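Local coordinates for protein choline kinase (Cryptosporidium parvum, PDB 3MES) that probably phosphorylates choline, and perhaps ethanolamine, using a nucleotide and magnesium, at residues Gln161-His166 against Cys303-Asp308; Ala296-Tyr301 against Lys331-Val336; Phe319-Tyr324 against Phe399-Gln404; His266-Glu271 against Ile369-Trp374. All blocks are in the same frame, centred on the assembly; numbering follows the deposited sequence.

Overall arrangement
Four contacts illustrate how a kinase fold builds its active site on a helical framework. Interactions 1 and 4 border the ligands and share one magnesium ion and the decamethonium; around the ligands their chemistry is polar and electrostatic, although L162 and Y305 of interaction 1 pack by CH-pi contact. Interaction 2 lies in the buried interior and is wholly apolar across its two helices, yet D297 of helix 294-303 bonds to the backbone of loop 266-271 in interaction 4. Interaction 3 is the partly exposed one, an aromatic cluster with an amide stacked on it, joined to interaction 1 through Y307 and H401. Interactions 1 and 2 touch the second subunit, whereas 3 and 4 do not.

Interaction 1. Residues Gln161-His166 against Cys303-Asp308; sequences QLQLTH and CEYIYD. With MG (magnesium ion), chain M; DME (decamethonium ion), chain K.
L162 and Y305 meet where a turn preceding helix 165-179 lies against the type I turn C303-I306. The CB of L162 sits over one face of the Y305 ring, 3.6 Å from the centroid, a CH-pi contact displaced toward the rim, while CD1 of L162 approaches ring atom CD2 of Y305 at 3.9 Å. The phenol does more than pack: its OH reaches the carbonyl O of L162 at 2.6 Å, a weak hydrogen bond. Q163 comes in at the ring edge, where its NE2 is 3.6 Å from CD1 of Y305 and the amide stands nearly upright to the ring, at 84°. A bend at chi2 (-77°) turns that amide back toward the tyrosine. A water bridges the two segments, donating to Y305 O and weakly accepting from NE2 of Q163, whose stronger partner is the carbonyl of D323. Further along the turn, the magnesium ion is held by E304 O at 2.3 Å and E304 OE1 at 2.5 Å, by the carbonyl O of Y307, and by E271 from another loop. The hydroxyl of Y309 also bonds to OE1 of E304, and the other carboxylate oxygen, OE2, lies 3.3 Å from methyl C18 of decamethonium. One acidic side chain thus serves the metal through OE1 and the cationic ligand through OE2.

Interaction 2. Residues Ala296-Tyr301 against Lys331-Val336; sequences ADIANY and KLFISV
Two helices of the buried helical part of the kinase, 294-303 and 327-342, meet here through a small apolar core of three side chains. F333 projects from the second helix toward I298 and Y301, which lie three residues apart and so present themselves on the same side of the first. The two partners take different parts of the phenylalanine ring: CG2 of I298 approaches CE2 of F333 at 3.5 Å, with CG1 behind it at 3.9 Å from the same atom, whereas CE2 of Y301 comes within 3.6 Å of CE1 of F333. In F333 the ring carbon CG lies opposite the backbone N (chi1 -180°), which carries the ring out across the gap between the two segments, whose nearest CA atoms, of I298 and I334, are 8.6 Å apart. The Y301 and F333 planes are inclined by only 25°, but the rings are slid apart, with centroids 5.4 Å from each other. They therefore meet obliquely, with little overlap, and I298 adds its CG2 and CG1. Helix 165-179 packs on all three members of the cluster: C168 and A172 touch F333, V171 reaches Y301, and M175 meets I298, so that a third helix joins the first two around the same apolar core. Edge-to-face rings continue the packing, F302 against F333 and Y305 against Y301, and L332 meets L332 of the second subunit.

Interaction 3. Residues Phe319-Tyr324 against Phe399-Gln404; sequences FKYEDY and FTHYLQ
Y321 and H401 mark the closest backbone approach, with CA atoms 7.8 Å apart, as a loop containing the 3-10 turn 321-323 passes beside helix 391-411. The amide of Q404 lies almost flat on the Y321 ring, their planes only 18° apart, and NE2 sits over the ring centre with CE2 of Y321 at 3.2 Å. An extended Q404 chain, heading away from its own backbone N at the first torsion (chi1 -175°), carries the amide to that face. H401 comes against another part of the same tyrosine: its CD2 is 3.5 Å from CD1 of Y321, the rings inclined obliquely at 52°. F319 completes the aromatic cluster, placing CD1 at the edge of the imidazole, 3.6 Å from CE1 of H401. Polar ends are tied down beyond the cluster, since the Y321 hydroxyl bonds to E408, one helical turn beyond Q404, and ND1 of H401 to the hydroxyl of Y307. The loop thus closes over helix 391-411 between strand 318-319 and helix 327-342, while I306 packs on F319 and H401 from the turn ahead of strand 307-308, and helices 222-231 and 364-376 lie against F399 of the same helical segment.

Interaction 4. Residues His266-Glu271 against Ile369-Trp374; sequences HNDLQE and ITWGLW. With MG (magnesium ion), chain M; PT3 (N-propyl-tartramic acid), chain L; DME (decamethonium ion), chain K.
The ligand pocket for decamethonium and N-propyl-tartramic acid is bordered here by loop 266-271 and helix 364-376. D268 and W371 form its meeting point. The indole offers CZ2 to two oxygens, with N267 O at its edge, 3.3 Å away, and D268 OD1 arriving obliquely at 3.6 Å. Over one face of W371 lie methyls of the quaternary ammonium: C17 of decamethonium is 3.3 Å from CZ3 of W371. The same C17 lies over a face of W374, so the cationic head is met by two aromatic surfaces, and D268 adds charge, its OD1 being 3.4 Å from methyl C16. The other carboxylate oxygen, OD2, faces O41 of the tartramic acid at 3.1 Å. Within the loop, ND1 of H266 accepts from the backbone N of D268 close to the ring plane, and W371 NE1 is bonded to N300. At the far end of the loop, E271 binds the magnesium ion shared with E304 and Y307 through OE2 at 2.4 Å, with OE1 at a longer 2.7 Å. Tryptophan faces and a carboxylate around a trimethylammonium head resemble part of an aromatic cage for quaternary amines, consistent with choline recognition in this family.

Interaction 1. Residues Gln161-His166 against Cys303-Asp308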
# COMPACT_ATOMS: atom_id res chain seq x y z
N GLN B 161 10.91 10.14 -5.56
CA GLN B 161 9.92 9.08 -5.53
C GLN B 161 8.61 9.53 -4.90
O GLN B 161 7.55 8.95 -5.16
CB GLN B 161 10.46 7.85 -4.80
CG GLN B 161 11.48 7.06 -5.58
CD GLN B 161 11.91 5.80 -4.86
OE1 GLN B 161 12.33 5.86 -3.70
NE2 GLN B 161 11.78 4.66 -5.52
N LEU B 162 8.68 10.56 -4.06
CA LEU B 162 7.48 11.10 -3.44
C LEU B 162 6.50 11.60 -4.50
O LEU B 162 5.28 11.59 -4.29
CB LEU B 162 7.83 12.23 -2.47
CG LEU B 162 8.75 11.86 -1.31
CD1 LEU B 162 8.65 12.90 -0.19
CD2 LEU B 162 8.43 10.47 -0.78
N GLN B 163 7.02 12.03 -5.64
CA GLN B 163 6.19 12.57 -6.72
C GLN B 163 5.36 11.48 -7.37
O GLN B 163 4.34 11.75 -8.01
CB GLN B 163 7.05 13.27 -7.78
CG GLN B 163 7.85 14.47 -7.27
CD GLN B 163 7.00 15.72 -7.09
OE1 GLN B 163 5.82 15.74 -7.41
NE2 GLN B 163 7.61 16.78 -6.57
N LEU B 164 5.79 10.23 -7.22
CA LEU B 164 5.12 9.10 -7.86
C LEU B 164 3.81 8.77 -7.16
O LEU B 164 3.78 8.55 -5.95
CB LEU B 164 6.03 7.88 -7.89
CG LEU B 164 7.39 8.13 -8.55
CD1 LEU B 164 8.26 6.87 -8.51
CD2 LEU B 164 7.21 8.62 -9.98
N THR B 165 2.72 8.74 -7.93
CA THR B 165 1.38 8.65 -7.37
C THR B 165 1.13 7.40 -6.54
O THR B 165 0.48 7.46 -5.49
CB THR B 165 0.30 8.74 -8.47
OG1 THR B 165 0.67 9.74 -9.43
CG2 THR B 165 -1.06 9.09 -7.87
N HIS B 166 1.64 6.26 -6.99
CA HIS B 166 1.44 5.01 -6.25
C HIS B 166 2.16 5.05 -4.91
O HIS B 166 1.69 4.49 -3.92
CB HIS B 166 1.88 3.80 -7.07
CG HIS B 166 3.36 3.72 -7.28
ND1 HIS B 166 4.02 4.45 -8.24
CD2 HIS B 166 4.32 3.00 -6.64
CE1 HIS B 166 5.31 4.18 -8.20
NE2 HIS B 166 5.52 3.30 -7.23
N CYS B 303 5.75 19.11 2.46
CA CYS B 303 6.91 19.99 2.41
C CYS B 303 8.22 19.26 2.09
O CYS B 303 9.11 19.83 1.46
CB CYS B 303 7.06 20.77 3.72
SG CYS B 303 5.95 22.18 3.90
N GLU B 304 8.33 18.02 2.55
CA GLU B 304 9.55 17.25 2.35
C GLU B 304 9.78 16.96 0.87
O GLU B 304 10.86 16.53 0.47
CB GLU B 304 9.52 15.96 3.16
CG GLU B 304 9.72 16.16 4.65
CD GLU B 304 11.11 16.66 4.99
OE1 GLU B 304 11.98 16.66 4.09
OE2 GLU B 304 11.34 17.05 6.15
N TYR B 305 8.75 17.19 0.07
CA TYR B 305 8.89 17.07 -1.38
C TYR B 305 9.99 18.01 -1.86
O TYR B 305 10.60 17.77 -2.90
CB TYR B 305 7.57 17.39 -2.08
CG TYR B 305 6.61 16.22 -2.18
CD1 TYR B 305 6.32 15.65 -3.41
CD2 TYR B 305 6.02 15.69 -1.05
CE1 TYR B 305 5.46 14.57 -3.51
CE2 TYR B 305 5.15 14.62 -1.14
CZ TYR B 305 4.87 14.07 -2.37
OH TYR B 305 4.01 12.99 -2.46
N ILE B 306 10.23 19.06 -1.09
CA ILE B 306 11.15 20.12 -1.48
C ILE B 306 12.59 19.87 -1.04
O ILE B 306 13.53 20.38 -1.66
CB ILE B 306 10.70 21.47 -0.89
CG1 ILE B 306 9.31 21.85 -1.41
CG2 ILE B 306 11.72 22.56 -1.22
CD1 ILE B 306 8.65 22.98 -0.64
N TYR B 307 12.77 19.08 0.02
CA TYR B 307 14.10 18.94 0.62
C TYR B 307 14.73 17.56 0.43
O TYR B 307 14.18 16.54 0.85
CB TYR B 307 14.05 19.34 2.10
CG TYR B 307 13.35 20.65 2.29
CD1 TYR B 307 13.97 21.85 1.95
CD2 TYR B 307 12.04 20.71 2.77
CE1 TYR B 307 13.32 23.06 2.11
CE2 TYR B 307 11.39 21.91 2.92
CZ TYR B 307 12.03 23.09 2.59
OH TYR B 307 11.38 24.29 2.74
N ASP B 308 15.88 17.56 -0.23
CA ASP B 308 16.64 16.34 -0.48
C ASP B 308 17.88 16.36 0.40
O ASP B 308 18.76 17.19 0.22
CB ASP B 308 17.03 16.27 -1.95
CG ASP B 308 17.60 14.93 -2.35
OD1 ASP B 308 17.47 13.96 -1.57
OD2 ASP B 308 18.18 14.84 -3.45
MG MG M . 12.44 15.59 1.92
N1 DME K . 21.75 10.93 5.19
C2 DME K . 22.49 11.74 6.18
C3 DME K . 21.51 12.34 7.19
C4 DME K . 22.16 13.48 7.98
C5 DME K . 21.21 14.05 9.04
C6 DME K . 20.05 14.81 8.40
C7 DME K . 20.09 16.30 8.76
C8 DME K . 18.81 16.73 9.49
C9 DME K . 17.76 17.29 8.53
C10 DME K . 16.36 16.79 8.90
C11 DME K . 15.31 17.86 8.60
N12 DME K . 13.98 17.40 9.05
C13 DME K . 22.37 11.08 3.87
C14 DME K . 21.80 9.52 5.60
C15 DME K . 20.35 11.38 5.13
C16 DME K . 13.65 16.12 8.39
C17 DME K . 14.00 17.21 10.50
C18 DME K . 12.97 18.41 8.68
O HOH W 1 9.64 15.62 -4.58

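Interaction 2. Residues Ala296-Tyr301 against Lys331-Val336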
# COMPACT_ATOMS: atom_id res chain seq x y z
N ALA B 296 -1.35 19.36 10.15
CA ALA B 296 0.05 19.64 10.44
C ALA B 296 0.93 18.52 9.90
O ALA B 296 1.92 18.77 9.21
CB ALA B 296 0.25 19.82 11.94
N ASP B 297 0.57 17.28 10.22
CA ASP B 297 1.37 16.12 9.84
C ASP B 297 1.42 15.95 8.32
O ASP B 297 2.47 15.65 7.76
CB ASP B 297 0.82 14.85 10.49
CG ASP B 297 1.91 13.83 10.76
OD1 ASP B 297 3.10 14.22 10.74
OD2 ASP B 297 1.59 12.65 11.01
N ILE B 298 0.28 16.15 7.67
CA ILE B 298 0.20 16.00 6.22
C ILE B 298 0.97 17.10 5.50
O ILE B 298 1.73 16.83 4.57
CB ILE B 298 -1.27 15.97 5.74
CG1 ILE B 298 -2.00 14.76 6.33
CG2 ILE B 298 -1.33 15.94 4.22
CD1 ILE B 298 -3.50 14.77 6.12
N ALA B 299 0.78 18.34 5.93
CA ALA B 299 1.48 19.47 5.33
C ALA B 299 2.99 19.33 5.46
O ALA B 299 3.74 19.73 4.57
CB ALA B 299 1.01 20.79 5.95
N ASN B 300 3.44 18.75 6.57
CA ASN B 300 4.87 18.51 6.75
C ASN B 300 5.41 17.51 5.74
O ASN B 300 6.49 17.70 5.18
CB ASN B 300 5.18 18.01 8.16
CG ASN B 300 6.67 17.83 8.39
OD1 ASN B 300 7.41 18.80 8.56
ND2 ASN B 300 7.13 16.58 8.38
N TYR B 301 4.65 16.44 5.51
CA TYR B 301 5.02 15.47 4.49
C TYR B 301 5.07 16.13 3.11
O TYR B 301 6.01 15.91 2.34
CB TYR B 301 4.04 14.29 4.49
CG TYR B 301 4.16 13.43 3.25
CD1 TYR B 301 5.21 12.53 3.10
CD2 TYR B 301 3.22 13.52 2.23
CE1 TYR B 301 5.32 11.75 1.97
CE2 TYR B 301 3.32 12.74 1.10
CZ TYR B 301 4.37 11.86 0.97
OH TYR B 301 4.47 11.09 -0.17
N LYS B 331 -4.67 16.31 -3.60
CA LYS B 331 -6.06 15.86 -3.48
C LYS B 331 -6.20 14.34 -3.52
O LYS B 331 -7.07 13.77 -2.85
CB LYS B 331 -6.93 16.48 -4.57
CG LYS B 331 -7.05 17.98 -4.46
CD LYS B 331 -8.24 18.50 -5.24
CE LYS B 331 -8.39 20.00 -5.06
NZ LYS B 331 -9.67 20.51 -5.63
N LEU B 332 -5.36 13.68 -4.31
CA LEU B 332 -5.34 12.22 -4.32
C LEU B 332 -4.89 11.71 -2.96
O LEU B 332 -5.48 10.79 -2.40
CB LEU B 332 -4.41 11.71 -5.42
CG LEU B 332 -4.86 12.03 -6.84
CD1 LEU B 332 -3.82 11.58 -7.86
CD2 LEU B 332 -6.22 11.40 -7.13
N PHE B 333 -3.85 12.32 -2.42
CA PHE B 333 -3.35 11.95 -1.10
C PHE B 333 -4.47 12.05 -0.08
O PHE B 333 -4.74 11.10 0.67
CB PHE B 333 -2.19 12.85 -0.69
CG PHE B 333 -1.61 12.52 0.66
CD1 PHE B 333 -0.45 11.78 0.77
CD2 PHE B 333 -2.23 12.96 1.82
CE1 PHE B 333 0.08 11.48 2.01
CE2 PHE B 333 -1.71 12.67 3.06
CZ PHE B 333 -0.55 11.92 3.16
N ILE B 334 -5.13 13.20 -0.06
CA ILE B 334 -6.13 13.49 0.95
C ILE B 334 -7.38 12.63 0.80
O ILE B 334 -8.05 12.31 1.79
CB ILE B 334 -6.50 14.98 0.96
CG1 ILE B 334 -5.31 15.80 1.48
CG2 ILE B 334 -7.73 15.23 1.81
CD1 ILE B 334 -5.46 17.29 1.29
N SER B 335 -7.70 12.25 -0.43
CA SER B 335 -8.83 11.36 -0.69
C SER B 335 -8.57 9.98 -0.11
O SER B 335 -9.45 9.36 0.49
CB SER B 335 -9.10 11.26 -2.19
OG SER B 335 -9.43 12.52 -2.73
N VAL B 336 -7.35 9.49 -0.30
CA VAL B 336 -6.96 8.18 0.21
C VAL B 336 -6.87 8.22 1.73
O VAL B 336 -7.28 7.29 2.42
CB VAL B 336 -5.62 7.72 -0.37
CG1 VAL B 336 -5.19 6.40 0.26
CG2 VAL B 336 -5.71 7.59 -1.88

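Interaction 3. Residues Phe319-Tyr324 against Phe399-Gln404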
# COMPACT_ATOMS: atom_id res chain seq x y z
N PHE B 319 17.31 21.83 -2.34
CA PHE B 319 15.92 22.22 -2.22
C PHE B 319 15.38 22.71 -3.56
O PHE B 319 16.09 23.34 -4.34
CB PHE B 319 15.75 23.31 -1.15
CG PHE B 319 16.42 24.61 -1.49
CD1 PHE B 319 15.72 25.61 -2.15
CD2 PHE B 319 17.74 24.84 -1.14
CE1 PHE B 319 16.33 26.82 -2.46
CE2 PHE B 319 18.36 26.04 -1.45
CZ PHE B 319 17.65 27.03 -2.11
N LYS B 320 14.11 22.40 -3.82
CA LYS B 320 13.44 22.90 -5.01
C LYS B 320 11.99 23.24 -4.69
O LYS B 320 11.13 22.36 -4.61
CB LYS B 320 13.55 21.91 -6.17
CG LYS B 320 14.86 22.03 -6.94
CD LYS B 320 15.10 20.83 -7.84
CE LYS B 320 15.43 19.59 -7.03
NZ LYS B 320 15.75 18.42 -7.90
N TYR B 321 11.73 24.52 -4.48
CA TYR B 321 10.41 25.00 -4.09
C TYR B 321 9.32 24.56 -5.06
O TYR B 321 8.20 24.26 -4.65
CB TYR B 321 10.44 26.53 -3.97
CG TYR B 321 9.19 27.13 -3.38
CD1 TYR B 321 9.09 27.37 -2.01
CD2 TYR B 321 8.12 27.48 -4.19
CE1 TYR B 321 7.95 27.93 -1.47
CE2 TYR B 321 6.98 28.05 -3.65
CZ TYR B 321 6.90 28.27 -2.30
OH TYR B 321 5.76 28.83 -1.77
N GLU B 322 9.65 24.50 -6.35
CA GLU B 322 8.68 24.12 -7.37
C GLU B 322 8.25 22.67 -7.23
O GLU B 322 7.25 22.25 -7.81
CB GLU B 322 9.25 24.35 -8.77
CG GLU B 322 9.71 25.77 -9.04
CD GLU B 322 11.05 26.09 -8.40
OE1 GLU B 322 11.77 25.14 -8.01
OE2 GLU B 322 11.39 27.29 -8.29
N ASP B 323 9.02 21.90 -6.46
CA ASP B 323 8.76 20.47 -6.31
C ASP B 323 7.62 20.19 -5.33
O ASP B 323 7.12 19.06 -5.27
CB ASP B 323 10.03 19.72 -5.90
CG ASP B 323 10.95 19.43 -7.08
OD1 ASP B 323 10.63 19.87 -8.21
OD2 ASP B 323 11.98 18.76 -6.89
N TYR B 324 7.23 21.19 -4.56
CA TYR B 324 6.06 21.03 -3.70
C TYR B 324 4.95 20.43 -4.55
O TYR B 324 4.69 20.91 -5.65
CB TYR B 324 5.63 22.37 -3.11
CG TYR B 324 4.55 22.24 -2.06
CD1 TYR B 324 4.87 21.91 -0.75
CD2 TYR B 324 3.21 22.42 -2.38
CE1 TYR B 324 3.89 21.77 0.21
CE2 TYR B 324 2.22 22.29 -1.42
CZ TYR B 324 2.57 21.96 -0.13
OH TYR B 324 1.59 21.83 0.84
N PHE B 399 13.04 29.23 6.73
CA PHE B 399 12.50 30.55 7.02
C PHE B 399 12.15 31.28 5.73
O PHE B 399 11.04 31.77 5.56
CB PHE B 399 13.49 31.39 7.85
CG PHE B 399 13.70 30.87 9.25
CD1 PHE B 399 12.74 30.10 9.87
CD2 PHE B 399 14.86 31.18 9.94
CE1 PHE B 399 12.93 29.63 11.16
CE2 PHE B 399 15.05 30.72 11.23
CZ PHE B 399 14.09 29.94 11.84
N THR B 400 13.12 31.34 4.81
CA THR B 400 12.88 31.92 3.50
C THR B 400 11.57 31.38 2.92
O THR B 400 10.71 32.14 2.49
CB THR B 400 14.03 31.60 2.53
OG1 THR B 400 15.24 32.22 2.99
CG2 THR B 400 13.72 32.12 1.13
N HIS B 401 11.43 30.06 2.92
CA HIS B 401 10.27 29.42 2.32
C HIS B 401 8.97 29.73 3.07
O HIS B 401 7.90 29.73 2.48
CB HIS B 401 10.47 27.90 2.20
CG HIS B 401 11.45 27.51 1.13
ND1 HIS B 401 12.13 26.31 1.15
CD2 HIS B 401 11.86 28.17 0.02
CE1 HIS B 401 12.91 26.24 0.09
NE2 HIS B 401 12.77 27.36 -0.61
N TYR B 402 9.08 29.99 4.37
CA TYR B 402 7.92 30.41 5.15
C TYR B 402 7.36 31.72 4.60
O TYR B 402 6.17 31.83 4.33
CB TYR B 402 8.27 30.59 6.62
CG TYR B 402 7.19 31.32 7.39
CD1 TYR B 402 6.14 30.62 7.96
CD2 TYR B 402 7.20 32.70 7.51
CE1 TYR B 402 5.14 31.27 8.66
CE2 TYR B 402 6.21 33.37 8.19
CZ TYR B 402 5.18 32.64 8.77
OH TYR B 402 4.18 33.29 9.45
N LEU B 403 8.24 32.70 4.45
CA LEU B 403 7.86 34.00 3.90
C LEU B 403 7.21 33.84 2.54
O LEU B 403 6.12 34.36 2.29
CB LEU B 403 9.09 34.91 3.79
CG LEU B 403 9.35 35.88 4.94
CD1 LEU B 403 8.60 35.47 6.20
CD2 LEU B 403 10.84 36.01 5.21
N GLN B 404 7.88 33.09 1.67
CA GLN B 404 7.40 32.87 0.31
C GLN B 404 6.03 32.18 0.30
O GLN B 404 5.10 32.66 -0.35
CB GLN B 404 8.41 32.04 -0.48
CG GLN B 404 8.06 31.85 -1.94
CD GLN B 404 9.16 31.14 -2.71
OE1 GLN B 404 10.29 31.02 -2.24
NE2 GLN B 404 8.83 30.68 -3.91

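Interaction 4. Residues His266-Glu271 against Ile369-Trp374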
# COMPACT_ATOMS: atom_id res chain seq x y z
N HIS B 266 2.86 11.55 13.22
CA HIS B 266 4.26 11.16 13.14
C HIS B 266 5.14 12.38 13.37
O HIS B 266 6.09 12.35 14.15
CB HIS B 266 4.56 10.55 11.77
CG HIS B 266 5.95 10.01 11.64
ND1 HIS B 266 7.04 10.81 11.36
CD2 HIS B 266 6.43 8.75 11.76
CE1 HIS B 266 8.13 10.07 11.30
NE2 HIS B 266 7.79 8.81 11.54
N ASN B 267 4.83 13.46 12.65
CA ASN B 267 5.46 14.76 12.86
C ASN B 267 6.83 14.95 12.21
O ASN B 267 7.47 15.99 12.36
CB ASN B 267 5.54 15.09 14.36
CG ASN B 267 4.19 15.50 14.93
OD1 ASN B 267 3.39 16.15 14.26
ND2 ASN B 267 3.94 15.13 16.19
N ASP B 268 7.28 13.94 11.46
CA ASP B 268 8.58 14.01 10.81
C ASP B 268 8.64 12.98 9.69
O ASP B 268 9.69 12.39 9.43
CB ASP B 268 9.70 13.74 11.82
CG ASP B 268 11.09 13.89 11.22
OD1 ASP B 268 11.26 14.71 10.30
OD2 ASP B 268 12.01 13.19 11.68
N LEU B 269 7.50 12.76 9.04
CA LEU B 269 7.42 11.72 8.02
C LEU B 269 8.08 12.16 6.73
O LEU B 269 7.41 12.47 5.75
CB LEU B 269 5.96 11.31 7.78
CG LEU B 269 5.77 9.98 7.05
CD1 LEU B 269 6.49 8.86 7.78
CD2 LEU B 269 4.29 9.66 6.89
N GLN B 270 9.41 12.18 6.74
CA GLN B 270 10.20 12.51 5.55
C GLN B 270 10.65 11.23 4.84
O GLN B 270 10.52 10.13 5.38
CB GLN B 270 11.39 13.41 5.94
CG GLN B 270 12.67 13.18 5.16
CD GLN B 270 13.78 12.60 6.03
OE1 GLN B 270 13.67 12.59 7.26
NE2 GLN B 270 14.85 12.14 5.40
N GLU B 271 11.15 11.36 3.61
CA GLU B 271 11.41 10.20 2.77
C GLU B 271 12.38 9.18 3.40
O GLU B 271 12.22 7.98 3.22
CB GLU B 271 11.90 10.61 1.38
CG GLU B 271 13.23 11.36 1.36
CD GLU B 271 13.08 12.83 1.70
OE1 GLU B 271 14.11 13.53 1.75
OE2 GLU B 271 11.93 13.28 1.91
N ILE B 369 8.54 26.82 9.96
CA ILE B 369 8.98 27.51 11.16
C ILE B 369 9.54 26.53 12.19
O ILE B 369 10.57 26.78 12.80
CB ILE B 369 7.84 28.33 11.79
CG1 ILE B 369 7.75 29.70 11.11
CG2 ILE B 369 8.07 28.51 13.28
CD1 ILE B 369 6.68 30.61 11.69
N THR B 370 8.84 25.42 12.37
CA THR B 370 9.25 24.41 13.33
C THR B 370 10.67 23.91 13.04
O THR B 370 11.56 23.99 13.88
CB THR B 370 8.28 23.21 13.33
OG1 THR B 370 6.96 23.66 13.65
CG2 THR B 370 8.72 22.16 14.35
N TRP B 371 10.87 23.39 11.84
CA TRP B 371 12.16 22.81 11.49
C TRP B 371 13.25 23.87 11.33
O TRP B 371 14.44 23.57 11.43
CB TRP B 371 12.04 21.93 10.25
CG TRP B 371 11.18 20.74 10.50
CD1 TRP B 371 9.99 20.43 9.89
CD2 TRP B 371 11.42 19.69 11.45
NE1 TRP B 371 9.50 19.25 10.39
CE2 TRP B 371 10.35 18.78 11.35
CE3 TRP B 371 12.44 19.43 12.36
CZ2 TRP B 371 10.28 17.63 12.13
CZ3 TRP B 371 12.37 18.29 13.14
CH2 TRP B 371 11.29 17.40 13.02
N GLY B 372 12.83 25.11 11.10
CA GLY B 372 13.75 26.23 11.09
C GLY B 372 14.34 26.45 12.48
O GLY B 372 15.55 26.40 12.67
N LEU B 373 13.47 26.70 13.45
CA LEU B 373 13.90 26.89 14.83
C LEU B 373 14.65 25.65 15.32
O LEU B 373 15.65 25.76 16.02
CB LEU B 373 12.70 27.17 15.73
CG LEU B 373 11.83 28.36 15.36
CD1 LEU B 373 10.66 28.48 16.32
CD2 LEU B 373 12.65 29.64 15.32
N TRP B 374 14.15 24.48 14.95
CA TRP B 374 14.78 23.21 15.31
C TRP B 374 16.21 23.15 14.80
O TRP B 374 17.12 22.74 15.52
CB TRP B 374 13.97 22.04 14.74
CG TRP B 374 14.63 20.70 14.87
CD1 TRP B 374 14.50 19.83 15.91
CD2 TRP B 374 15.51 20.08 13.92
NE1 TRP B 374 15.25 18.70 15.67
CE2 TRP B 374 15.88 18.83 14.46
CE3 TRP B 374 16.01 20.46 12.68
CZ2 TRP B 374 16.73 17.96 13.79
CZ3 TRP B 374 16.87 19.59 12.02
CH2 TRP B 374 17.22 18.35 12.57
MG MG M . 12.44 15.59 1.92
O1 PT3 L . 15.45 11.58 13.34
O11 PT3 L . 16.88 12.78 14.57
C1 PT3 L . 16.38 12.41 13.49
C2 PT3 L . 16.94 13.02 12.21
O2 PT3 L . 18.05 13.87 12.50
C3 PT3 L . 15.82 13.83 11.56
O3 PT3 L . 16.21 15.19 11.41
C4 PT3 L . 15.55 13.21 10.19
O41 PT3 L . 14.41 13.17 9.74
N4 PT3 L . 16.62 12.69 9.60
C41 PT3 L . 16.55 12.04 8.28
C42 PT3 L . 17.95 11.93 7.68
C43 PT3 L . 18.01 12.67 6.34
N1 DME K . 21.75 10.93 5.19
C2 DME K . 22.49 11.74 6.18
C3 DME K . 21.51 12.34 7.19
C4 DME K . 22.16 13.48 7.98
C5 DME K . 21.21 14.05 9.04
C6 DME K . 20.05 14.81 8.40
C7 DME K . 20.09 16.30 8.76
C8 DME K . 18.81 16.73 9.49
C9 DME K . 17.76 17.29 8.53
C10 DME K . 16.36 16.79 8.90
C11 DME K . 15.31 17.86 8.60
N12 DME K . 13.98 17.40 9.05
C13 DME K . 22.37 11.08 3.87
C14 DME K . 21.80 9.52 5.60
C15 DME K . 20.35 11.38 5.13
C16 DME K . 13.65 16.12 8.39
C17 DME K . 14.00 17.21 10.50
C18 DME K . 12.97 18.41 8.68